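Local coordinates for soluble epoxide hydrolase (PDB 4INZ), which belongs to the alpha/beta hydrolase fold family and is built on a mixed, largely parallel beta-sheet flanked by helices, at residues 52-57 against 285-290. The protein carries 1 engineered substitution. Residues are numbered along the deposited sequence; the frame is centred on the assembly and turned at random.
Sequences HIWRHQ and APQHEK
R55 and H288 form the polar centre of this buried contact. The R55 chain, extended from CG to NE, presents its guanidinium end-on, and both terminal nitrogens donate to H288 ND1: NH1 at 3.0 Å, close to the ring plane, and NH2 at 3.2 Å, tilted further from it. The two planes stand 80° apart. Such a doubly gripped ND1 is probably unprotonated, and the adjacent guanidinium would disfavour a positive charge on the imidazole. R55 NH1 also donates to H52 O (3.1 Å), from above the carbonyl plane; that oxygen takes the backbone N-H of R55 too. D200 gives R55 NE a long, weak ion pair. I53 CG1 lies over the centre of one H288 ring face, a CH-pi contact 3.6 Å from the centroid, while Y195 meets the same ring.

Farther along helix 55-61, Q57 NE2 donates to Q287 O (3.0 Å, N-H...O 158°), on a lone pair in the carbonyl plane; its strongest polar partner is N295 OD1, on helix 291-303. A water bridges H56 NE2 (2.8 Å) and H288 O, donating to the latter (2.7 Å). Q287 O is thus met directly, H288 O through water. Bent at chi2, Q287 sets NE2 over one face of the W54 indole, offset toward the rim and 3.5 Å from W54 CH2, with CG against CE3 and CZ3.

The contact joins the helical turn entered after strand 40-44 to the short helix 286-289 that follows the last strand, 274-279. H288 lies within this helix; in the alpha/beta hydrolase fold the catalytic histidine typically sits in the loop before it.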
loop_
_atom_site.group_PDB
_atom_site.type_symbol
_atom_site.label_atom_id
_atom_site.label_comp_id
_atom_site.label_asym_id
_atom_site.label_seq_id
_atom_site.Cartn_x
_atom_site.Cartn_y
_atom_site.Cartn_z
ATOM N N HIS A 52 -10.494 -2.344 4.130
ATOM C CA HIS A 52 -10.797 -3.396 5.104
ATOM C C HIS A 52 -9.544 -4.137 5.589
ATOM O O HIS A 52 -9.553 -4.732 6.666
ATOM C CB HIS A 52 -11.796 -4.387 4.490
ATOM C CG HIS A 52 -12.332 -5.406 5.447
ATOM N ND1 HIS A 52 -13.187 -5.085 6.480
ATOM C CD2 HIS A 52 -12.166 -6.750 5.501
ATOM C CE1 HIS A 52 -13.511 -6.185 7.141
ATOM N NE2 HIS A 52 -12.908 -7.210 6.566
ATOM N N ILE A 53 -8.464 -4.112 4.810
ATOM C CA ILE A 53 -7.274 -4.863 5.222
ATOM C C ILE A 53 -6.725 -4.334 6.552
ATOM O O ILE A 53 -6.026 -5.047 7.281
ATOM C CB ILE A 53 -6.168 -4.891 4.139
ATOM C CG1 ILE A 53 -5.116 -5.952 4.485
ATOM C CG2 ILE A 53 -5.515 -3.505 3.971
ATOM C CD1 ILE A 53 -4.203 -6.274 3.329
ATOM N N TRP A 54 -7.077 -3.092 6.878
ATOM C CA TRP A 54 -6.552 -2.427 8.067
ATOM C C TRP A 54 -7.442 -2.573 9.298
ATOM O O TRP A 54 -7.182 -1.957 10.338
ATOM C CB TRP A 54 -6.347 -0.941 7.779
ATOM C CG TRP A 54 -5.383 -0.674 6.682
ATOM C CD1 TRP A 54 -5.667 -0.175 5.435
ATOM C CD2 TRP A 54 -3.971 -0.885 6.722
ATOM N NE1 TRP A 54 -4.507 -0.055 4.702
ATOM C CE2 TRP A 54 -3.454 -0.482 5.469
ATOM C CE3 TRP A 54 -3.092 -1.363 7.700
ATOM C CZ2 TRP A 54 -2.092 -0.554 5.166
ATOM C CZ3 TRP A 54 -1.732 -1.426 7.399
ATOM C CH2 TRP A 54 -1.248 -1.022 6.140
ATOM N N ARG A 55 -8.484 -3.390 9.181
ATOM C CA ARG A 55 -9.500 -3.494 10.231
ATOM C C ARG A 55 -8.944 -3.662 11.655
ATOM O O ARG A 55 -9.478 -3.082 12.608
ATOM C CB ARG A 55 -10.472 -4.634 9.906
ATOM C CG ARG A 55 -9.811 -6.009 9.798
ATOM C CD ARG A 55 -10.685 -6.967 8.987
ATOM N NE ARG A 55 -10.096 -8.297 8.884
ATOM C CZ ARG A 55 -9.145 -8.621 8.015
ATOM N NH1 ARG A 55 -8.675 -7.704 7.171
ATOM N NH2 ARG A 55 -8.659 -9.860 7.994
ATOM N N HIS A 56 -7.892 -4.464 11.811
ATOM C CA HIS A 56 -7.362 -4.732 13.147
ATOM C C HIS A 56 -6.616 -3.537 13.729
ATOM O O HIS A 56 -6.579 -3.350 14.951
ATOM C CB HIS A 56 -6.458 -5.961 13.141
ATOM C CG HIS A 56 -7.156 -7.218 12.724
ATOM N ND1 HIS A 56 -8.153 -7.800 13.477
ATOM C CD2 HIS A 56 -6.995 -8.007 11.636
ATOM C CE1 HIS A 56 -8.581 -8.893 12.867
ATOM N NE2 HIS A 56 -7.887 -9.047 11.752
ATOM N N GLN A 57 -6.010 -2.736 12.858
ATOM C CA GLN A 57 -5.340 -1.518 13.309
ATOM C C GLN A 57 -6.350 -0.407 13.559
ATOM O O GLN A 57 -6.183 0.393 14.473
ATOM C CB GLN A 57 -4.272 -1.063 12.303
ATOM C CG GLN A 57 -3.033 -1.962 12.271
ATOM C CD GLN A 57 -3.331 -3.312 11.657
ATOM O OE1 GLN A 57 -3.931 -3.401 10.577
ATOM N NE2 GLN A 57 -2.914 -4.376 12.336
ATOM N N ALA A 285 1.225 -9.639 3.865
ATOM C CA ALA A 285 0.352 -8.683 4.559
ATOM C C ALA A 285 0.290 -8.917 6.069
ATOM O O ALA A 285 -0.736 -9.353 6.609
ATOM C CB ALA A 285 -1.042 -8.716 3.960
ATOM N N PRO A 286 1.390 -8.605 6.763
ATOM C CA PRO A 286 1.478 -8.837 8.208
ATOM C C PRO A 286 0.329 -8.193 8.972
ATOM O O PRO A 286 -0.090 -8.725 9.990
ATOM C CB PRO A 286 2.786 -8.143 8.594
ATOM C CG PRO A 286 3.610 -8.155 7.340
ATOM C CD PRO A 286 2.607 -7.979 6.219
ATOM N N GLN A 287 -0.168 -7.059 8.494
ATOM C CA GLN A 287 -1.128 -6.304 9.282
ATOM C C GLN A 287 -2.385 -7.105 9.629
ATOM O O GLN A 287 -2.952 -6.912 10.707
ATOM C CB GLN A 287 -1.459 -4.945 8.639
ATOM C CG GLN A 287 -2.252 -4.996 7.337
ATOM C CD GLN A 287 -1.369 -5.089 6.108
ATOM O OE1 GLN A 287 -0.360 -5.797 6.110
ATOM N NE2 GLN A 287 -1.740 -4.361 5.049
ATOM N N HIS A 288 -2.832 -7.991 8.735
ATOM C CA HIS A 288 -3.962 -8.859 9.089
ATOM C C HIS A 288 -3.626 -10.342 9.240
ATOM O O HIS A 288 -4.458 -11.110 9.714
ATOM C CB HIS A 288 -5.237 -8.619 8.241
ATOM C CG HIS A 288 -5.145 -9.066 6.814
ATOM N ND1 HIS A 288 -6.254 -9.130 5.993
ATOM C CD2 HIS A 288 -4.092 -9.443 6.051
ATOM C CE1 HIS A 288 -5.888 -9.531 4.790
ATOM N NE2 HIS A 288 -4.580 -9.728 4.798
ATOM N N GLU A 289 -2.400 -10.731 8.888
ATOM C CA GLU A 289 -1.926 -12.088 9.174
ATOM C C GLU A 289 -1.559 -12.276 10.644
ATOM O O GLU A 289 -1.872 -13.315 11.245
ATOM C CB GLU A 289 -0.708 -12.431 8.316
ATOM C CG GLU A 289 -0.997 -12.537 6.840
ATOM C CD GLU A 289 0.240 -12.886 6.031
ATOM O OE1 GLU A 289 1.008 -13.778 6.471
ATOM O OE2 GLU A 289 0.436 -12.268 4.954
ATOM N N LYS A 290 -0.885 -11.274 11.213
ATOM C CA LYS A 290 -0.397 -11.322 12.592
ATOM C C LYS A 290 -0.689 -9.990 13.281
ATOM O O LYS A 290 0.228 -9.253 13.653
ATOM C CB LYS A 290 1.115 -11.578 12.609
ATOM C CG LYS A 290 1.534 -12.907 11.991
ATOM C CD LYS A 290 1.012 -14.095 12.787
ATOM C CE LYS A 290 1.575 -15.413 12.244
ATOM N NZ LYS A 290 1.297 -16.602 13.124
HETATM O O HOH W 1 -7.002 -11.378 10.491
#